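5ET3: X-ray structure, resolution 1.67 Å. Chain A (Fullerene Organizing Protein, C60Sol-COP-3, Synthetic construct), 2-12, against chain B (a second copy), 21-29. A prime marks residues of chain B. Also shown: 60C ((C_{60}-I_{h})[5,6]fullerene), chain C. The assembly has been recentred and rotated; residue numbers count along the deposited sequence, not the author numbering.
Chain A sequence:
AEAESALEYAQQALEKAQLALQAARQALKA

Chain A 2-12: EAESALEYAQQ
Chain B (21-29) LQAARQALK

What polar interaction ties the helices together most directly? Gln22′ NE2 donates a hydrogen bond to Gln11 OE1 at 2.5 Å, with an N-H...O angle of 154°. The CA-to-CB bond of Gln22′ points away from chain A, but its rotamer (chi1 m, chi2 m, chi3 -74°) brings the amide back. Gln11, pointing toward chain B, is t at chi1 with chi2 at 107° and chi3 at 57°; its NE2 is satisfied elsewhere in the structure.

How is Arg25′ accommodated? Its CA-to-CB bond points sideways, but the rotamer, m, t, p with chi4 -158°, brings the end of the side chain nearer chain A. A water accepts from Arg25′ NE (2.8 Å) and donates to Glu4 O (3.0 Å), bridging the helices. Glu8 CA lies over one guanidinium face. Glu8 OE1 is 4.3 Å from Arg25′ NH2 and well out of the guanidinium plane, so the opposite charges are near but no N-H points at the oxygen. Glu8 is t, t, chi3 -12°.

What forms the apolar center? Leu7 (m, t) is a knob among Leu21′, Ala24′, Arg25′ and Leu28′. Leu7 CD2 meets Leu21′ CD1 at 3.6 Å, Leu7 CD1 meets Leu28′ CD2 at 3.7 Å, and Leu7 CB rests 3.8 Å from Arg25′ CG. Leu21′ (t, p) also packs its CD2 3.9 Å from Ala10 CB, while Leu28′ (m, p) sets CD2 3.9 Å from Ala3 CB.

What backbone frame supports this? Both stretches are helical, phi/psi near -64/-41, with i to i+4 hydrogen bonds such as Gln11 N to Leu7 O (2.9 Å). They run nearly antiparallel, at 158°, with axes 10.3 Å apart at closest approach. The register places Leu7 CA 6.8 Å from Arg25′ CA and Gln11 CA 7.1 Å from Leu21′ CA. Tyr9 (t, chi2 98°) points away from chain B, one ring face against the fullerene, with CE1 3.3 Å from 60C C42.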

# COMPACT_ATOMS: atom_id res chain seq x y z
N GLU A 2 3.15 -13.89 15.14
CA GLU A 2 2.59 -12.56 14.95
C GLU A 2 3.16 -11.85 13.73
O GLU A 2 2.42 -11.23 12.96
CB GLU A 2 2.82 -11.70 16.20
CG GLU A 2 1.93 -12.06 17.39
CD GLU A 2 2.34 -13.35 18.09
OE1 GLU A 2 3.49 -13.78 17.92
OE2 GLU A 2 1.50 -13.92 18.82
N ALA A 3 4.48 -11.93 13.55
CA ALA A 3 5.14 -11.29 12.42
C ALA A 3 4.61 -11.83 11.10
O ALA A 3 4.31 -11.06 10.18
CB ALA A 3 6.65 -11.50 12.50
N GLU A 4 4.48 -13.14 11.00
CA GLU A 4 3.98 -13.78 9.79
C GLU A 4 2.54 -13.37 9.51
O GLU A 4 2.18 -13.06 8.37
CB GLU A 4 4.08 -15.30 9.91
CG GLU A 4 5.50 -15.83 9.95
CD GLU A 4 5.56 -17.33 10.14
OE1 GLU A 4 4.50 -17.94 10.42
OE2 GLU A 4 6.66 -17.91 10.00
N SER A 5 1.71 -13.38 10.55
CA SER A 5 0.31 -13.01 10.42
C SER A 5 0.17 -11.55 10.00
O SER A 5 -0.69 -11.20 9.19
CB SER A 5 -0.44 -13.26 11.73
OG SER A 5 -0.46 -14.64 12.05
N ALA A 6 1.06 -10.72 10.53
CA ALA A 6 1.04 -9.30 10.23
C ALA A 6 1.36 -9.05 8.76
O ALA A 6 0.72 -8.23 8.11
CB ALA A 6 2.02 -8.54 11.11
N LEU A 7 2.34 -9.78 8.23
CA LEU A 7 2.74 -9.58 6.84
C LEU A 7 1.69 -10.12 5.90
O LEU A 7 1.45 -9.54 4.84
CB LEU A 7 4.09 -10.23 6.56
CG LEU A 7 5.28 -9.63 7.31
CD1 LEU A 7 6.54 -10.23 6.74
CD2 LEU A 7 5.32 -8.11 7.23
N GLU A 8 1.04 -11.20 6.30
CA GLU A 8 -0.03 -11.78 5.50
C GLU A 8 -1.20 -10.80 5.41
O GLU A 8 -1.77 -10.57 4.34
CB GLU A 8 -0.49 -13.12 6.08
CG GLU A 8 -1.49 -13.86 5.21
CD GLU A 8 -1.79 -15.26 5.71
OE1 GLU A 8 -1.06 -15.75 6.60
OE2 GLU A 8 -2.76 -15.87 5.22
N TYR A 9 -1.55 -10.20 6.54
CA TYR A 9 -2.62 -9.21 6.61
C TYR A 9 -2.27 -7.98 5.78
O TYR A 9 -3.10 -7.46 5.04
CB TYR A 9 -2.87 -8.84 8.08
CG TYR A 9 -3.83 -7.70 8.32
CD1 TYR A 9 -5.17 -7.95 8.64
CD2 TYR A 9 -3.41 -6.38 8.29
CE1 TYR A 9 -6.04 -6.91 8.89
CE2 TYR A 9 -4.28 -5.34 8.54
CZ TYR A 9 -5.59 -5.61 8.84
OH TYR A 9 -6.45 -4.56 9.09
N ALA A 10 -1.04 -7.51 5.92
CA ALA A 10 -0.56 -6.35 5.18
C ALA A 10 -0.68 -6.58 3.68
O ALA A 10 -1.14 -5.72 2.95
CB ALA A 10 0.88 -6.04 5.56
N GLN A 11 -0.28 -7.77 3.24
CA GLN A 11 -0.34 -8.12 1.82
C GLN A 11 -1.79 -8.14 1.33
O GLN A 11 -2.09 -7.67 0.24
CB GLN A 11 0.31 -9.48 1.58
CG GLN A 11 0.63 -9.76 0.13
CD GLN A 11 2.12 -9.69 -0.15
OE1 GLN A 11 2.92 -10.39 0.48
NE2 GLN A 11 2.51 -8.82 -1.07
N GLN A 12 -2.68 -8.68 2.15
CA GLN A 12 -4.10 -8.72 1.81
C GLN A 12 -4.70 -7.31 1.75
O GLN A 12 -5.46 -6.99 0.85
CB GLN A 12 -4.86 -9.58 2.82
CG GLN A 12 -4.52 -11.06 2.69
CD GLN A 12 -4.93 -11.89 3.90
OE1 GLN A 12 -5.34 -11.35 4.93
NE2 GLN A 12 -4.81 -13.20 3.78
N LEU B 21 7.43 -6.95 0.18
CA LEU B 21 6.71 -7.69 1.20
C LEU B 21 6.86 -9.19 0.95
O LEU B 21 7.01 -9.97 1.90
CB LEU B 21 5.23 -7.31 1.19
CG LEU B 21 4.42 -7.78 2.40
CD1 LEU B 21 5.23 -7.63 3.67
CD2 LEU B 21 3.11 -7.01 2.50
N GLN B 22 6.83 -9.60 -0.31
CA GLN B 22 6.96 -11.01 -0.67
C GLN B 22 8.36 -11.53 -0.34
O GLN B 22 8.51 -12.67 0.11
CB GLN B 22 6.66 -11.23 -2.15
CG GLN B 22 5.17 -11.33 -2.47
CD GLN B 22 4.54 -12.58 -1.87
OE1 GLN B 22 4.76 -13.69 -2.35
NE2 GLN B 22 3.79 -12.40 -0.80
N ALA B 23 9.37 -10.71 -0.57
CA ALA B 23 10.73 -11.05 -0.18
C ALA B 23 10.82 -11.24 1.33
O ALA B 23 11.44 -12.19 1.81
CB ALA B 23 11.70 -9.97 -0.63
N ALA B 24 10.19 -10.34 2.08
CA ALA B 24 10.21 -10.41 3.54
C ALA B 24 9.49 -11.65 4.05
O ALA B 24 9.95 -12.30 4.99
CB ALA B 24 9.60 -9.16 4.14
N ARG B 25 8.36 -11.98 3.44
CA ARG B 25 7.62 -13.17 3.86
C ARG B 25 8.44 -14.43 3.62
O ARG B 25 8.46 -15.33 4.46
CB ARG B 25 6.28 -13.25 3.14
CG ARG B 25 5.34 -12.13 3.57
CD ARG B 25 3.99 -12.26 2.91
NE ARG B 25 3.23 -13.39 3.43
CZ ARG B 25 2.24 -14.00 2.77
NH1 ARG B 25 1.90 -13.59 1.56
NH2 ARG B 25 1.61 -15.01 3.33
N GLN B 26 9.13 -14.49 2.49
CA GLN B 26 10.03 -15.61 2.20
C GLN B 26 11.16 -15.69 3.22
O GLN B 26 11.51 -16.77 3.70
CB GLN B 26 10.59 -15.49 0.78
CG GLN B 26 11.55 -16.60 0.38
CD GLN B 26 10.91 -17.97 0.43
OE1 GLN B 26 9.72 -18.12 0.16
NE2 GLN B 26 11.69 -18.99 0.79
N ALA B 27 11.73 -14.53 3.56
CA ALA B 27 12.82 -14.46 4.52
C ALA B 27 12.39 -15.01 5.88
O ALA B 27 13.19 -15.63 6.59
CB ALA B 27 13.31 -13.01 4.65
N LEU B 28 11.15 -14.78 6.27
CA LEU B 28 10.66 -15.25 7.57
C LEU B 28 10.41 -16.76 7.60
O LEU B 28 10.50 -17.38 8.61
CB LEU B 28 9.37 -14.53 7.98
CG LEU B 28 9.43 -13.19 8.71
CD1 LEU B 28 10.14 -12.16 7.89
CD2 LEU B 28 8.08 -12.67 9.06
N LYS B 29 10.08 -17.33 6.46
CA LYS B 29 9.81 -18.74 6.38
C LYS B 29 11.02 -19.57 6.66
O LYS B 29 10.90 -20.66 7.19
CB LYS B 29 9.30 -19.11 5.01
CG LYS B 29 7.86 -18.73 4.79
CD LYS B 29 7.29 -19.32 3.53
CE LYS B 29 5.84 -18.90 3.29
NZ LYS B 29 5.26 -17.66 3.94
C1 60C C . -1.71 -7.80 17.97
C2 60C C . -2.57 -6.71 18.07
C3 60C C . -2.18 -5.75 17.12
C4 60C C . -0.40 -8.53 16.05
C5 60C C . -0.89 -9.81 16.21
C6 60C C . -1.78 -10.11 17.24
C7 60C C . -2.21 -9.12 18.13
C8 60C C . -3.95 -6.92 18.33
C9 60C C . -4.43 -8.24 18.50
C10 60C C . -3.59 -9.32 18.40
C11 60C C . -3.20 -4.95 16.41
C12 60C C . -4.56 -5.16 16.68
C13 60C C . -0.27 -8.28 14.66
C14 60C C . -1.96 -5.20 14.27
C15 60C C . -3.05 -4.70 14.99
C16 60C C . -1.05 -10.37 14.91
C17 60C C . -0.66 -9.39 13.99
C18 60C C . -4.01 -10.44 17.70
C19 60C C . -2.90 -10.96 16.98
C20 60C C . -2.13 -5.75 13.06
C21 60C C . -1.25 -6.87 12.93
C22 60C C . -5.26 -5.04 15.49
C23 60C C . -4.30 -4.78 14.44
C24 60C C . -3.09 -11.52 15.69
C25 60C C . -2.18 -11.26 14.67
C26 60C C . -1.64 -8.00 12.23
C27 60C C . -1.35 -9.27 12.74
C28 60C C . -4.47 -5.31 13.18
C29 60C C . -3.40 -5.79 12.48
C30 60C C . -6.74 -6.83 16.20
C31 60C C . -6.36 -5.88 15.24
C32 60C C . -6.16 -9.42 17.25
C33 60C C . -5.31 -10.49 17.13
C34 60C C . -2.91 -11.12 13.44
C35 60C C . -2.49 -10.14 12.49
C36 60C C . -6.91 -9.29 15.98
C37 60C C . -7.17 -8.03 15.48
C38 60C C . -6.51 -6.46 13.97
C39 60C C . -5.60 -6.19 12.92
C40 60C C . -3.83 -6.98 11.76
C41 60C C . -2.98 -8.06 11.63
C42 60C C . -5.20 -7.19 12.04
C43 60C C . -7.03 -7.79 14.13
C44 60C C . -0.53 -6.99 14.15
C45 60C C . -0.95 -6.01 14.98
C46 60C C . -1.10 -6.27 16.40
C47 60C C . -0.79 -7.52 16.92
C48 60C C . -4.96 -6.14 17.62
C49 60C C . -6.02 -6.96 17.40
C50 60C C . -5.73 -8.28 17.93
C51 60C C . -3.48 -9.36 11.80
C52 60C C . -5.70 -8.48 12.21
C53 60C C . -4.85 -9.55 12.09
C54 60C C . -4.27 -11.30 13.74
C55 60C C . -4.42 -11.56 15.12
C56 60C C . -5.25 -10.54 13.07
C57 60C C . -5.49 -11.05 15.81
C58 60C C . -6.48 -10.27 15.13
C59 60C C . -6.64 -8.76 13.28
C60 60C C . -6.36 -10.03 13.79
O HOH W 1 3.74 -14.16 6.08